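Long-range contact in putative nucleoprotein (Infectious salmon anemia virus, PDB 4EWC), which encapsidates the negative-strand viral RNA, shielding it from nucleases and forming the ribonucleoprotein that serves as template for transcription and replication: residues 434-439 against 474-479. Sequence-based numbering, arbitrary orientation.
Sequences STFTMS and IKANTT
Phe436 and Ala476 make the apolar part of this contact, where the lead-in to helix 438-449 meets an irregular loop, the ring carbon CD2 of Phe436 lying 4.1 Å from CB of Ala476. CG of Phe436 is anti to the backbone N (chi1 -161°), and the CD2-CE2 side of the ring meets Ala476, Thr478 and Thr479. There CE2 of Phe436 comes within 3.7 Å of CA of Thr479, with the methyl CG2 of that threonine also in touch, while CD2 of Phe436 lies 3.6 Å from the carbonyl O of Thr478. All three neighbours approach the ring obliquely. Ala476 turns its methyl toward the opposing backbone too, where its CB sits 3.7 Å from O of Thr435.

The setting is a lead-in to a helix packed against a loop, both within the orthomyxovirus nucleoprotein C-terminal family region. Thr437 takes the N-cap position of helix 438-449, and its OG1 shares a hydrogen bond of 3.1 Å with OG of Ser439. Phe275 of helix 272-275 also touches Ala476 and Thr479.

Polar linkage across the contact is provided by a water. It donates to O of Thr435 and accepts from the backbone N of Lys475 at 2.6 Å, bridging main chain to main chain. The same Thr435 O also receives a weak hydrogen bond from N of Thr437.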
loop_
_atom_site.group_PDB
_atom_site.type_symbol
_atom_site.label_atom_id
_atom_site.label_comp_id
_atom_site.label_asym_id
_atom_site.label_seq_id
_atom_site.Cartn_x
_atom_site.Cartn_y
_atom_site.Cartn_z
ATOM N N SER A 434 22.084 -14.252 0.524
ATOM C CA SER A 434 22.144 -12.790 0.591
ATOM C C SER A 434 21.253 -12.093 -0.453
ATOM O O SER A 434 20.662 -11.044 -0.165
ATOM C CB SER A 434 23.592 -12.291 0.455
ATOM O OG SER A 434 24.105 -12.527 -0.849
ATOM N N THR A 435 21.176 -12.666 -1.653
ATOM C CA THR A 435 20.427 -12.037 -2.731
ATOM C C THR A 435 19.000 -12.594 -2.856
ATOM O O THR A 435 18.021 -11.845 -2.930
ATOM C CB THR A 435 21.177 -12.144 -4.072
ATOM O OG1 THR A 435 21.428 -13.522 -4.363
ATOM C CG2 THR A 435 22.506 -11.400 -3.983
ATOM N N PHE A 436 18.894 -13.917 -2.879
ATOM C CA PHE A 436 17.608 -14.590 -2.845
ATOM C C PHE A 436 17.221 -14.825 -1.385
ATOM O O PHE A 436 17.415 -15.921 -0.862
ATOM C CB PHE A 436 17.717 -15.913 -3.597
ATOM C CG PHE A 436 16.390 -16.489 -4.013
ATOM C CD1 PHE A 436 15.659 -17.316 -3.152
ATOM C CD2 PHE A 436 15.870 -16.218 -5.268
ATOM C CE1 PHE A 436 14.424 -17.847 -3.544
ATOM C CE2 PHE A 436 14.621 -16.747 -5.664
ATOM C CZ PHE A 436 13.908 -17.556 -4.805
ATOM N N THR A 437 16.685 -13.791 -0.735
ATOM C CA THR A 437 16.350 -13.858 0.694
ATOM C C THR A 437 14.997 -14.506 0.939
ATOM O O THR A 437 14.281 -14.852 -0.001
ATOM C CB THR A 437 16.320 -12.462 1.349
ATOM O OG1 THR A 437 15.155 -11.754 0.917
ATOM C CG2 THR A 437 17.556 -11.661 0.976
HETATM N N MSE A 438 14.640 -14.647 2.208
HETATM C CA MSE A 438 13.388 -15.279 2.562
HETATM C C MSE A 438 12.218 -14.459 2.047
HETATM O O MSE A 438 11.234 -15.008 1.545
HETATM C CB MSE A 438 13.293 -15.502 4.074
HETATM C CG MSE A 438 11.940 -16.038 4.529
HETATM SE SE MSE A 438 11.569 -17.865 3.873
HETATM C CE MSE A 438 12.883 -18.862 4.883
ATOM N N SER A 439 12.324 -13.143 2.159
ATOM C CA SER A 439 11.252 -12.273 1.709
ATOM C C SER A 439 11.136 -12.279 0.185
ATOM O O SER A 439 10.053 -12.079 -0.361
ATOM C CB SER A 439 11.461 -10.856 2.224
ATOM O OG SER A 439 12.550 -10.286 1.561
ATOM N N ILE A 474 14.568 -6.110 -4.414
ATOM C CA ILE A 474 15.000 -7.471 -4.678
ATOM C C ILE A 474 16.354 -7.470 -5.359
ATOM O O ILE A 474 16.507 -6.904 -6.439
ATOM C CB ILE A 474 13.969 -8.220 -5.577
ATOM C CG1 ILE A 474 12.706 -8.539 -4.767
ATOM C CG2 ILE A 474 14.594 -9.478 -6.187
ATOM C CD1 ILE A 474 11.579 -9.139 -5.567
ATOM N N LYS A 475 17.336 -8.114 -4.734
ATOM C CA LYS A 475 18.705 -8.100 -5.275
ATOM C C LYS A 475 19.000 -9.273 -6.227
ATOM O O LYS A 475 19.882 -9.187 -7.066
ATOM C CB LYS A 475 19.746 -8.006 -4.145
ATOM C CG LYS A 475 19.514 -6.860 -3.148
ATOM C CD LYS A 475 19.099 -5.577 -3.878
ATOM C CE LYS A 475 18.881 -4.399 -2.921
ATOM N NZ LYS A 475 18.482 -3.163 -3.678
ATOM N N ALA A 476 18.250 -10.364 -6.103
ATOM C CA ALA A 476 18.448 -11.514 -6.983
ATOM C C ALA A 476 18.050 -11.181 -8.419
ATOM O O ALA A 476 17.280 -10.255 -8.659
ATOM C CB ALA A 476 17.658 -12.716 -6.480
ATOM N N ASN A 477 18.558 -11.949 -9.377
ATOM C CA ASN A 477 18.154 -11.768 -10.769
ATOM C C ASN A 477 17.386 -12.941 -11.366
ATOM O O ASN A 477 17.077 -12.955 -12.546
ATOM C CB ASN A 477 19.384 -11.479 -11.606
ATOM C CG ASN A 477 19.973 -10.139 -11.277
ATOM O OD1 ASN A 477 19.238 -9.215 -10.899
ATOM N ND2 ASN A 477 21.298 -10.015 -11.395
ATOM N N THR A 478 17.099 -13.938 -10.541
ATOM C CA THR A 478 16.485 -15.162 -11.024
ATOM C C THR A 478 16.162 -16.105 -9.878
ATOM O O THR A 478 16.766 -16.032 -8.797
ATOM C CB THR A 478 17.392 -15.905 -12.034
ATOM O OG1 THR A 478 16.700 -17.051 -12.545
ATOM C CG2 THR A 478 18.690 -16.311 -11.392
ATOM N N THR A 479 15.200 -16.984 -10.138
ATOM C CA THR A 479 14.754 -17.985 -9.182
ATOM C C THR A 479 15.640 -19.226 -9.261
ATOM O O THR A 479 15.672 -20.033 -8.337
ATOM C CB THR A 479 13.277 -18.388 -9.441
ATOM O OG1 THR A 479 13.084 -18.604 -10.842
ATOM C CG2 THR A 479 12.347 -17.280 -9.024
HETATM O O HOH W 1 17.335 -9.122 -2.286
#